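Local coordinates for putative (Helicobacter pylori, PDB 4O8S), which probably transfers nucleotides to a substrate not yet established, as a member of the nucleotidyltransferase superfamily related to AbiEii-type toxins, at residues A124-E127 / R128-N132; L209-M212 / A213-H217; A90-D93 / N94-E97; R14-V17 / K18-D22. All coordinates share one frame; numbering follows the deposited sequence.

Interaction 1. Residues A124-E127 / R128-N132; sequences AKIE and RIIDN
Ile126 and Ile130 meet one turn apart, and their contact carries the apolar side of this helix start. CG2 of Ile126 comes within 3.8 Å of CD1 of Ile130, the two branches crossing at a slant. The CG1 arm of Ile130, set opposite its own carbonyl carbon (chi1 -62°), lies back along the preceding turn, where CG1 is 3.2 Å from the Ile126 carbonyl O. A second apolar pair forms earlier, as the methyl CB of Ala124 reaches CG1 of Ile129 at 4.2 Å. CD1 of Ile129 lies 3.7 Å from the Ala124 carbonyl O, an oxygen that also bonds the hydroxyl of Tyr37.

Ile126 to Asn132 form the first turns of helix 126-139, with Lys125 at the N-cap position; through Lys125 strand 121-124 leads into the helix. The buried isoleucines pack on helices 29-36, 147-159 and 166-176.

Backbone bonds make up the polar part. The Lys125 carbonyl O accepts from Ile129 N at 3.2 Å and, weakly, from Arg128 N at 3.0 Å. Ile130 N binds Ile126 O at 2.9 Å, and Asp131 N binds Glu127 O at 3.0 Å.

The charged ends lead away from the contact to other partners. The extended Arg128 chain delivers NH2 to Asp49 and to the Asp108 carbonyl, Asp131 pairs with Arg171, and Lys125 NZ bonds the Ser113 carbonyl.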
loop_
_atom_site.group_PDB
_atom_site.type_symbol
_atom_site.label_atom_id
_atom_site.label_comp_id
_atom_site.label_asym_id
_atom_site.label_seq_id
_atom_site.Cartn_x
_atom_site.Cartn_y
_atom_site.Cartn_z
ATOM N N ALA A 124 2.017 -4.698 -7.436
ATOM C CA ALA A 124 0.853 -5.580 -7.309
ATOM C C ALA A 124 -0.365 -4.940 -7.971
ATOM O O ALA A 124 -0.483 -3.700 -7.995
ATOM C CB ALA A 124 0.542 -5.834 -5.833
ATOM N N LYS A 125 -1.289 -5.764 -8.458
ATOM C CA LYS A 125 -2.539 -5.233 -9.009
ATOM C C LYS A 125 -3.432 -4.672 -7.913
ATOM O O LYS A 125 -3.365 -5.101 -6.752
ATOM C CB LYS A 125 -3.307 -6.305 -9.793
ATOM C CG LYS A 125 -2.566 -6.832 -11.015
ATOM C CD LYS A 125 -3.353 -7.963 -11.667
ATOM C CE LYS A 125 -2.772 -8.316 -13.040
ATOM N NZ LYS A 125 -3.543 -9.417 -13.707
ATOM N N ILE A 126 -4.288 -3.731 -8.305
ATOM C CA ILE A 126 -5.148 -3.028 -7.366
ATOM C C ILE A 126 -6.005 -3.990 -6.554
ATOM O O ILE A 126 -6.190 -3.810 -5.331
ATOM C CB ILE A 126 -6.093 -2.035 -8.098
ATOM C CG1 ILE A 126 -5.310 -0.846 -8.640
ATOM C CG2 ILE A 126 -7.184 -1.527 -7.157
ATOM C CD1 ILE A 126 -4.891 0.102 -7.550
ATOM N N GLU A 127 -6.548 -5.008 -7.212
ATOM C CA GLU A 127 -7.450 -5.906 -6.497
ATOM C C GLU A 127 -6.727 -6.678 -5.388
ATOM O O GLU A 127 -7.315 -6.981 -4.360
ATOM C CB GLU A 127 -8.241 -6.835 -7.451
ATOM C CG GLU A 127 -7.412 -7.683 -8.399
ATOM C CD GLU A 127 -8.191 -8.893 -8.943
ATOM O OE1 GLU A 127 -7.542 -9.852 -9.437
ATOM O OE2 GLU A 127 -9.449 -8.884 -8.876
ATOM N N ARG A 128 -5.443 -6.961 -5.579
ATOM C CA ARG A 128 -4.664 -7.624 -4.532
ATOM C C ARG A 128 -4.422 -6.643 -3.376
ATOM O O ARG A 128 -4.504 -7.008 -2.198
ATOM C CB ARG A 128 -3.337 -8.123 -5.113
ATOM C CG ARG A 128 -2.498 -9.051 -4.213
ATOM C CD ARG A 128 -1.286 -9.557 -5.014
ATOM N NE ARG A 128 -0.301 -10.335 -4.252
ATOM C CZ ARG A 128 -0.117 -11.653 -4.373
ATOM N NH1 ARG A 128 -0.865 -12.364 -5.212
ATOM N NH2 ARG A 128 0.815 -12.263 -3.650
ATOM N N ILE A 129 -4.145 -5.386 -3.707
ATOM C CA ILE A 129 -3.980 -4.389 -2.661
ATOM C C ILE A 129 -5.261 -4.230 -1.831
ATOM O O ILE A 129 -5.201 -4.161 -0.600
ATOM C CB ILE A 129 -3.504 -3.046 -3.231
ATOM C CG1 ILE A 129 -2.159 -3.262 -3.948
ATOM C CG2 ILE A 129 -3.378 -2.019 -2.101
ATOM C CD1 ILE A 129 -1.732 -2.123 -4.882
ATOM N N ILE A 130 -6.411 -4.183 -2.495
ATOM C CA ILE A 130 -7.697 -4.071 -1.807
ATOM C C ILE A 130 -7.891 -5.262 -0.864
ATOM O O ILE A 130 -8.240 -5.092 0.308
ATOM C CB ILE A 130 -8.884 -4.069 -2.815
ATOM C CG1 ILE A 130 -8.809 -2.857 -3.755
ATOM C CG2 ILE A 130 -10.208 -4.020 -2.075
ATOM C CD1 ILE A 130 -9.895 -2.841 -4.805
ATOM N N ASP A 131 -7.686 -6.463 -1.403
ATOM C CA ASP A 131 -7.862 -7.725 -0.670
ATOM C C ASP A 131 -6.993 -7.733 0.593
ATOM O O ASP A 131 -7.474 -8.028 1.696
ATOM C CB ASP A 131 -7.505 -8.886 -1.609
ATOM C CG ASP A 131 -7.834 -10.263 -1.029
ATOM O OD1 ASP A 131 -8.764 -10.395 -0.200
ATOM O OD2 ASP A 131 -7.152 -11.230 -1.436
ATOM N N ASN A 132 -5.723 -7.371 0.440
ATOM C CA ASN A 132 -4.827 -7.305 1.585
ATOM C C ASN A 132 -5.172 -6.204 2.584
ATOM O O ASN A 132 -4.920 -6.352 3.778
ATOM C CB ASN A 132 -3.380 -7.159 1.125
ATOM C CG ASN A 132 -2.884 -8.390 0.383
ATOM O OD1 ASN A 132 -3.515 -9.445 0.434
ATOM N ND2 ASN A 132 -1.754 -8.258 -0.310
#

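Interaction 2. Residues L209-M212 / A213-H217; sequences LGVM and AQLIH
Ile216 lies alongside the carbonyl oxygen of Met212, a residue present as selenomethionine, and its side chain illustrates how a branched residue packs against the peptide one turn earlier. CB starts 3.5 Å from Met212 O. The next atom, CG1, comes closer to Met212 O, at 3.2 Å; with chi1 at -66° this arm stands beside the backbone N of Ile216, on the side of the preceding turn. CD1 continues past Met212 O at 3.4 Å. The same CD1 ends 4.5 Å from CB of Met212, a loose apolar contact. The Met212 oxygen is already engaged by Ile216 N, at 2.9 Å and with a nearly straight N-H...O angle of 173°.

A similar relation recurs one residue back. Val211 and Leu215 run side by side in the same direction, CG1 of Val211 lying 4.0 Å from CD1 of Leu215, while Leu215 N donates to Val211 O at 3.1 Å. Both belong to the exposed side of the long helix 202-231. On the other side Leu209 and Met212 touch helix 147-159, Ala213 packs on Leu172 and Ser176 of helix 166-176, and Ile216 reaches Phe164.

The bonding across the contact is thus entirely main-chain, and the side chains add apolar contacts and probably screen carbonyl oxygens from water. The main-chain bonds donated by the exposed Gln214 and Leu215 are somewhat longer than those of the buried Ala213 and Ile216, so hydrogen bonding is tighter on the covered side.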
loop_
_atom_site.group_PDB
_atom_site.type_symbol
_atom_site.label_atom_id
_atom_site.label_comp_id
_atom_site.label_asym_id
_atom_site.label_seq_id
_atom_site.Cartn_x
_atom_site.Cartn_y
_atom_site.Cartn_z
ATOM N N LEU A 209 -17.202 6.641 2.699
ATOM C CA LEU A 209 -16.851 5.252 2.376
ATOM C C LEU A 209 -18.024 4.292 2.554
ATOM O O LEU A 209 -18.262 3.440 1.691
ATOM C CB LEU A 209 -15.644 4.746 3.187
ATOM C CG LEU A 209 -15.370 3.247 2.949
ATOM C CD1 LEU A 209 -15.059 2.984 1.471
ATOM C CD2 LEU A 209 -14.265 2.691 3.862
ATOM N N GLY A 210 -18.740 4.407 3.671
ATOM C CA GLY A 210 -19.886 3.542 3.917
ATOM C C GLY A 210 -20.897 3.600 2.784
ATOM O O GLY A 210 -21.410 2.566 2.311
ATOM N N VAL A 211 -21.163 4.816 2.316
ATOM C CA VAL A 211 -22.127 5.007 1.238
ATOM C C VAL A 211 -21.603 4.512 -0.110
ATOM O O VAL A 211 -22.334 3.840 -0.844
ATOM C CB VAL A 211 -22.581 6.480 1.151
ATOM C CG1 VAL A 211 -23.481 6.703 -0.053
ATOM C CG2 VAL A 211 -23.300 6.870 2.437
HETATM N N MSE A 212 -20.352 4.833 -0.447
HETATM C CA MSE A 212 -19.757 4.347 -1.701
HETATM C C MSE A 212 -19.753 2.831 -1.767
HETATM O O MSE A 212 -19.988 2.247 -2.827
HETATM C CB MSE A 212 -18.319 4.848 -1.876
HETATM C CG MSE A 212 -18.208 6.350 -2.118
HETATM SE SE MSE A 212 -16.354 6.912 -2.559
HETATM C CE MSE A 212 -15.568 6.483 -0.860
ATOM N N ALA A 213 -19.477 2.191 -0.631
ATOM C CA ALA A 213 -19.416 0.737 -0.598
ATOM C C ALA A 213 -20.792 0.161 -0.908
ATOM O O ALA A 213 -20.897 -0.882 -1.547
ATOM C CB ALA A 213 -18.921 0.260 0.741
ATOM N N GLN A 214 -21.843 0.845 -0.456
ATOM C CA GLN A 214 -23.206 0.437 -0.763
ATOM C C GLN A 214 -23.439 0.493 -2.256
ATOM O O GLN A 214 -23.935 -0.469 -2.849
ATOM C CB GLN A 214 -24.219 1.355 -0.076
ATOM C CG GLN A 214 -24.275 1.220 1.429
ATOM C CD GLN A 214 -25.562 1.784 2.004
ATOM O OE1 GLN A 214 -26.358 2.410 1.291
ATOM N NE2 GLN A 214 -25.779 1.558 3.298
ATOM N N LEU A 215 -23.083 1.630 -2.853
ATOM C CA LEU A 215 -23.294 1.862 -4.280
ATOM C C LEU A 215 -22.568 0.841 -5.129
ATOM O O LEU A 215 -23.153 0.253 -6.047
ATOM C CB LEU A 215 -22.806 3.253 -4.690
ATOM C CG LEU A 215 -23.852 4.364 -4.806
ATOM C CD1 LEU A 215 -24.338 4.740 -3.433
ATOM C CD2 LEU A 215 -23.284 5.582 -5.524
ATOM N N ILE A 216 -21.280 0.662 -4.834
ATOM C CA ILE A 216 -20.439 -0.268 -5.584
ATOM C C ILE A 216 -21.048 -1.665 -5.506
ATOM O O ILE A 216 -21.235 -2.330 -6.522
ATOM C CB ILE A 216 -18.980 -0.253 -5.050
ATOM C CG1 ILE A 216 -18.349 1.119 -5.328
ATOM C CG2 ILE A 216 -18.144 -1.370 -5.688
ATOM C CD1 ILE A 216 -17.093 1.431 -4.510
ATOM N N HIS A 217 -21.386 -2.096 -4.299
ATOM C CA HIS A 217 -22.001 -3.396 -4.129
ATOM C C HIS A 217 -23.339 -3.503 -4.882
ATOM O O HIS A 217 -23.656 -4.543 -5.454
ATOM C CB HIS A 217 -22.190 -3.696 -2.646
ATOM C CG HIS A 217 -22.749 -5.059 -2.384
ATOM N ND1 HIS A 217 -24.048 -5.259 -1.967
ATOM C CD2 HIS A 217 -22.193 -6.288 -2.499
ATOM C CE1 HIS A 217 -24.263 -6.555 -1.826
ATOM N NE2 HIS A 217 -23.157 -7.204 -2.145
#

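Interaction 3. Residues A90-D93 / N94-E97; sequences ATKD and NKEE
Thr91 and Asn94 close this turn through a backbone bond: Thr91 N donates to Asn94 O at 2.8 Å. The hydroxyl of Thr91 stands close to the same residue, its OG1 2.8 Å from Asn94 N. Its first torsion (chi1 67°) places OG1 between the backbone N and the carbonyl carbon, on the side where the loop doubles back. Ala90 contributes its methyl, whose CB lies 3.7 Å from the Asn94 carbonyl O and 4.2 Å from CD of Lys95.

Lys95 leaves its backbone in the other direction, but kinks at chi2 (-46°) and at chi4 fold the chain back over the turn. CD then rests 3.4 Å from Thr91 O, and NZ makes a weak bond to that oxygen at 3.5 Å.

The next shell fixes the way out of the turn. Asn94 OD1 accepts from Glu96 N at 2.7 Å, with the donor above the plane of the amide. Further out, Asp93 is bound by Asn8 of helix 4-19 and Glu97 by Asn71 of strand 68-75, while Thr91 and Lys95 touch that strand's first residues.

Lys92 and Asp93 have the backbone angles of a type I turn, followed by an Asx turn at Asn94; together they form the connection of the beta hairpin that joins antiparallel strands 82-91 and 98-106.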
loop_
_atom_site.group_PDB
_atom_site.type_symbol
_atom_site.label_atom_id
_atom_site.label_comp_id
_atom_site.label_asym_id
_atom_site.label_seq_id
_atom_site.Cartn_x
_atom_site.Cartn_y
_atom_site.Cartn_z
ATOM N N ALA A 90 21.750 9.164 4.729
ATOM C CA ALA A 90 21.705 10.614 4.895
ATOM C C ALA A 90 21.643 11.238 3.506
ATOM O O ALA A 90 21.714 10.523 2.493
ATOM C CB ALA A 90 22.936 11.117 5.656
ATOM N N THR A 91 21.507 12.561 3.455
ATOM C CA THR A 91 21.462 13.272 2.177
ATOM C C THR A 91 22.568 14.316 2.108
ATOM O O THR A 91 23.318 14.498 3.069
ATOM C CB THR A 91 20.106 13.977 1.957
ATOM O OG1 THR A 91 19.956 15.046 2.900
ATOM C CG2 THR A 91 18.968 13.001 2.138
ATOM N N LYS A 92 22.671 14.993 0.969
ATOM C CA LYS A 92 23.567 16.135 0.856
ATOM C C LYS A 92 22.933 17.323 1.570
ATOM O O LYS A 92 23.623 18.180 2.129
ATOM C CB LYS A 92 23.831 16.473 -0.612
ATOM C CG LYS A 92 24.499 15.347 -1.396
ATOM C CD LYS A 92 25.698 14.768 -0.649
ATOM C CE LYS A 92 26.367 13.653 -1.448
ATOM N NZ LYS A 92 26.886 14.136 -2.760
ATOM N N ASP A 93 21.605 17.339 1.569
ATOM C CA ASP A 93 20.831 18.414 2.176
ATOM C C ASP A 93 20.874 18.342 3.705
ATOM O O ASP A 93 20.568 19.323 4.392
ATOM C CB ASP A 93 19.380 18.339 1.688
ATOM C CG ASP A 93 19.275 18.150 0.175
ATOM O OD1 ASP A 93 20.302 18.291 -0.526
ATOM O OD2 ASP A 93 18.158 17.869 -0.314
ATOM N N ASN A 94 21.265 17.180 4.223
ATOM C CA ASN A 94 21.178 16.890 5.652
ATOM C C ASN A 94 21.942 15.615 5.997
ATOM O O ASN A 94 21.762 14.586 5.342
ATOM C CB ASN A 94 19.709 16.735 6.052
ATOM C CG ASN A 94 19.507 16.724 7.549
ATOM O OD1 ASN A 94 20.403 16.347 8.304
ATOM N ND2 ASN A 94 18.318 17.134 7.990
ATOM N N LYS A 95 22.785 15.679 7.028
ATOM C CA LYS A 95 23.574 14.514 7.432
ATOM C C LYS A 95 22.942 13.738 8.591
ATOM O O LYS A 95 23.514 12.761 9.082
ATOM C CB LYS A 95 25.021 14.909 7.761
ATOM C CG LYS A 95 25.871 15.271 6.534
ATOM C CD LYS A 95 25.702 14.243 5.411
ATOM C CE LYS A 95 26.626 14.528 4.220
ATOM N NZ LYS A 95 26.437 15.892 3.632
ATOM N N GLU A 96 21.757 14.169 9.015
ATOM C CA GLU A 96 21.007 13.455 10.040
ATOM C C GLU A 96 20.454 12.149 9.475
ATOM O O GLU A 96 19.836 12.137 8.403
ATOM C CB GLU A 96 19.873 14.323 10.582
ATOM C CG GLU A 96 18.770 13.547 11.280
ATOM C CD GLU A 96 17.726 14.460 11.898
ATOM O OE1 GLU A 96 18.079 15.212 12.836
ATOM O OE2 GLU A 96 16.555 14.429 11.444
ATOM N N GLU A 97 20.673 11.055 10.202
ATOM C CA GLU A 97 20.379 9.718 9.687
ATOM C C GLU A 97 18.883 9.417 9.620
ATOM O O GLU A 97 18.150 9.597 10.589
ATOM C CB GLU A 97 21.111 8.635 10.500
ATOM C CG GLU A 97 20.972 7.217 9.924
ATOM C CD GLU A 97 21.975 6.226 10.514
ATOM O OE1 GLU A 97 23.092 6.098 9.955
ATOM O OE2 GLU A 97 21.639 5.562 11.524
#

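Interaction 4. Residues R14-V17 / K18-D22; sequences RAIV and KNLAD
The guanidinium of Arg14 is met at its edge by the ammonium of Lys18, which lies near the plane of the group with NZ 3.8 Å from NH1. The two chains run side by side, and the likeness of charge is probably eased by separate partners: Glu10 forms a salt bridge with Arg14 NE, and the carbonyl of Glu119 takes Lys18 NZ. The other flat group, the amide of Asn19, is swung off the helix (chi1 -171°); both ends of the amide are hydrogen-bonded outside the two segments, ND2 weakly to Ser62.

Beneath these ends the aliphatic part of Lys18 lies along the previous turn, CG 3.4 Å from Arg14 O, the oxygen that also receives Lys18 N at 2.9 Å. On the buried side CG2 of Ile16 reaches CD1 of Leu20 at 4.1 Å. At Leu20, the first residue to leave helical backbone angles, N bonds Ile16 O at 3.1 Å and, weakly, Val17 O.

The buried side of the helix packs on the central sheet, Ile16, Val17 and Leu20 touching strand 46-50; Arg14, Val17 and Lys18 rest on Met121 of strand 121-124, and Asn19 and Leu20 meet helix 56-63.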
loop_
_atom_site.group_PDB
_atom_site.type_symbol
_atom_site.label_atom_id
_atom_site.label_comp_id
_atom_site.label_asym_id
_atom_site.label_seq_id
_atom_site.Cartn_x
_atom_site.Cartn_y
_atom_site.Cartn_z
ATOM N N ARG A 14 12.126 5.307 -4.968
ATOM C CA ARG A 14 11.952 5.096 -6.417
ATOM C C ARG A 14 13.143 4.415 -7.079
ATOM O O ARG A 14 12.969 3.500 -7.879
ATOM C CB ARG A 14 11.698 6.429 -7.137
ATOM C CG ARG A 14 10.310 7.020 -6.915
ATOM C CD ARG A 14 10.029 8.152 -7.921
ATOM N NE ARG A 14 8.636 8.579 -7.844
ATOM C CZ ARG A 14 7.643 8.011 -8.528
ATOM N NH1 ARG A 14 7.891 6.992 -9.350
ATOM N NH2 ARG A 14 6.399 8.457 -8.387
ATOM N N ALA A 15 14.349 4.878 -6.758
ATOM C CA ALA A 15 15.561 4.298 -7.332
ATOM C C ALA A 15 15.632 2.815 -6.990
ATOM O O ALA A 15 15.946 1.964 -7.842
ATOM C CB ALA A 15 16.780 5.011 -6.803
ATOM N N ILE A 16 15.324 2.499 -5.737
ATOM C CA ILE A 16 15.358 1.109 -5.314
ATOM C C ILE A 16 14.376 0.281 -6.123
ATOM O O ILE A 16 14.762 -0.726 -6.729
ATOM C CB ILE A 16 15.065 0.972 -3.794
ATOM C CG1 ILE A 16 16.289 1.421 -2.997
ATOM C CG2 ILE A 16 14.719 -0.450 -3.437
ATOM C CD1 ILE A 16 16.008 1.630 -1.510
ATOM N N VAL A 17 13.109 0.688 -6.144
ATOM C CA VAL A 17 12.097 -0.107 -6.851
ATOM C C VAL A 17 12.424 -0.236 -8.352
ATOM O O VAL A 17 12.304 -1.319 -8.929
ATOM C CB VAL A 17 10.672 0.457 -6.635
ATOM C CG1 VAL A 17 9.636 -0.419 -7.332
ATOM C CG2 VAL A 17 10.364 0.549 -5.122
ATOM N N LYS A 18 12.867 0.852 -8.972
ATOM C CA LYS A 18 13.270 0.781 -10.377
ATOM C C LYS A 18 14.446 -0.198 -10.572
ATOM O O LYS A 18 14.465 -0.979 -11.528
ATOM C CB LYS A 18 13.591 2.183 -10.904
ATOM C CG LYS A 18 12.325 3.028 -11.193
ATOM C CD LYS A 18 12.640 4.521 -11.270
ATOM C CE LYS A 18 11.661 5.287 -12.176
ATOM N NZ LYS A 18 10.214 5.219 -11.774
ATOM N N ASN A 19 15.397 -0.198 -9.642
ATOM C CA ASN A 19 16.507 -1.149 -9.731
ATOM C C ASN A 19 16.027 -2.595 -9.743
ATOM O O ASN A 19 16.596 -3.436 -10.432
ATOM C CB ASN A 19 17.518 -0.954 -8.598
ATOM C CG ASN A 19 18.782 -1.791 -8.793
ATOM O OD1 ASN A 19 18.804 -2.995 -8.501
ATOM N ND2 ASN A 19 19.834 -1.158 -9.302
ATOM N N LEU A 20 14.953 -2.878 -9.016
ATOM C CA LEU A 20 14.458 -4.248 -8.900
ATOM C C LEU A 20 13.534 -4.689 -10.039
ATOM O O LEU A 20 12.986 -5.797 -9.998
ATOM C CB LEU A 20 13.749 -4.435 -7.560
ATOM C CG LEU A 20 14.606 -4.124 -6.327
ATOM C CD1 LEU A 20 13.747 -4.042 -5.067
ATOM C CD2 LEU A 20 15.695 -5.191 -6.161
ATOM N N ALA A 21 13.365 -3.853 -11.061
ATOM C CA ALA A 21 12.426 -4.179 -12.146
ATOM C C ALA A 21 12.801 -5.434 -12.954
ATOM O O ALA A 21 11.936 -6.060 -13.590
ATOM C CB ALA A 21 12.236 -2.984 -13.065
ATOM N N ASP A 22 14.078 -5.808 -12.929
ATOM C CA ASP A 22 14.502 -7.031 -13.607
ATOM C C ASP A 22 14.578 -8.255 -12.686
ATOM O O ASP A 22 15.083 -9.303 -13.089
ATOM C CB ASP A 22 15.834 -6.815 -14.334
ATOM C CG ASP A 22 16.944 -6.364 -13.401
ATOM O OD1 ASP A 22 16.642 -5.933 -12.271
ATOM O OD2 ASP A 22 18.125 -6.422 -13.805
#

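Interactions 1 and 4 flank the same strand from different parts of the fold: residues 14-22 pack on Leu46 and Phe48 of strand 46-50, while Arg128 of interaction 1 reaches Asp49, the centres of the two contacts being about 20 Å apart. Interactions 1 and 2, about 18 Å apart between centres and not touching, are bridged by helices 147-159 and 166-176 and by Phe164, on which both pack. Interaction 3 lies at the far end of the sheet, about 22 Å from interaction 4 between centres, and is tied to helix 4-19 through Asp93 and Asn8. Interactions 2 and 3, with centres about 45 Å apart, lie on opposite sides of the molecule's centre.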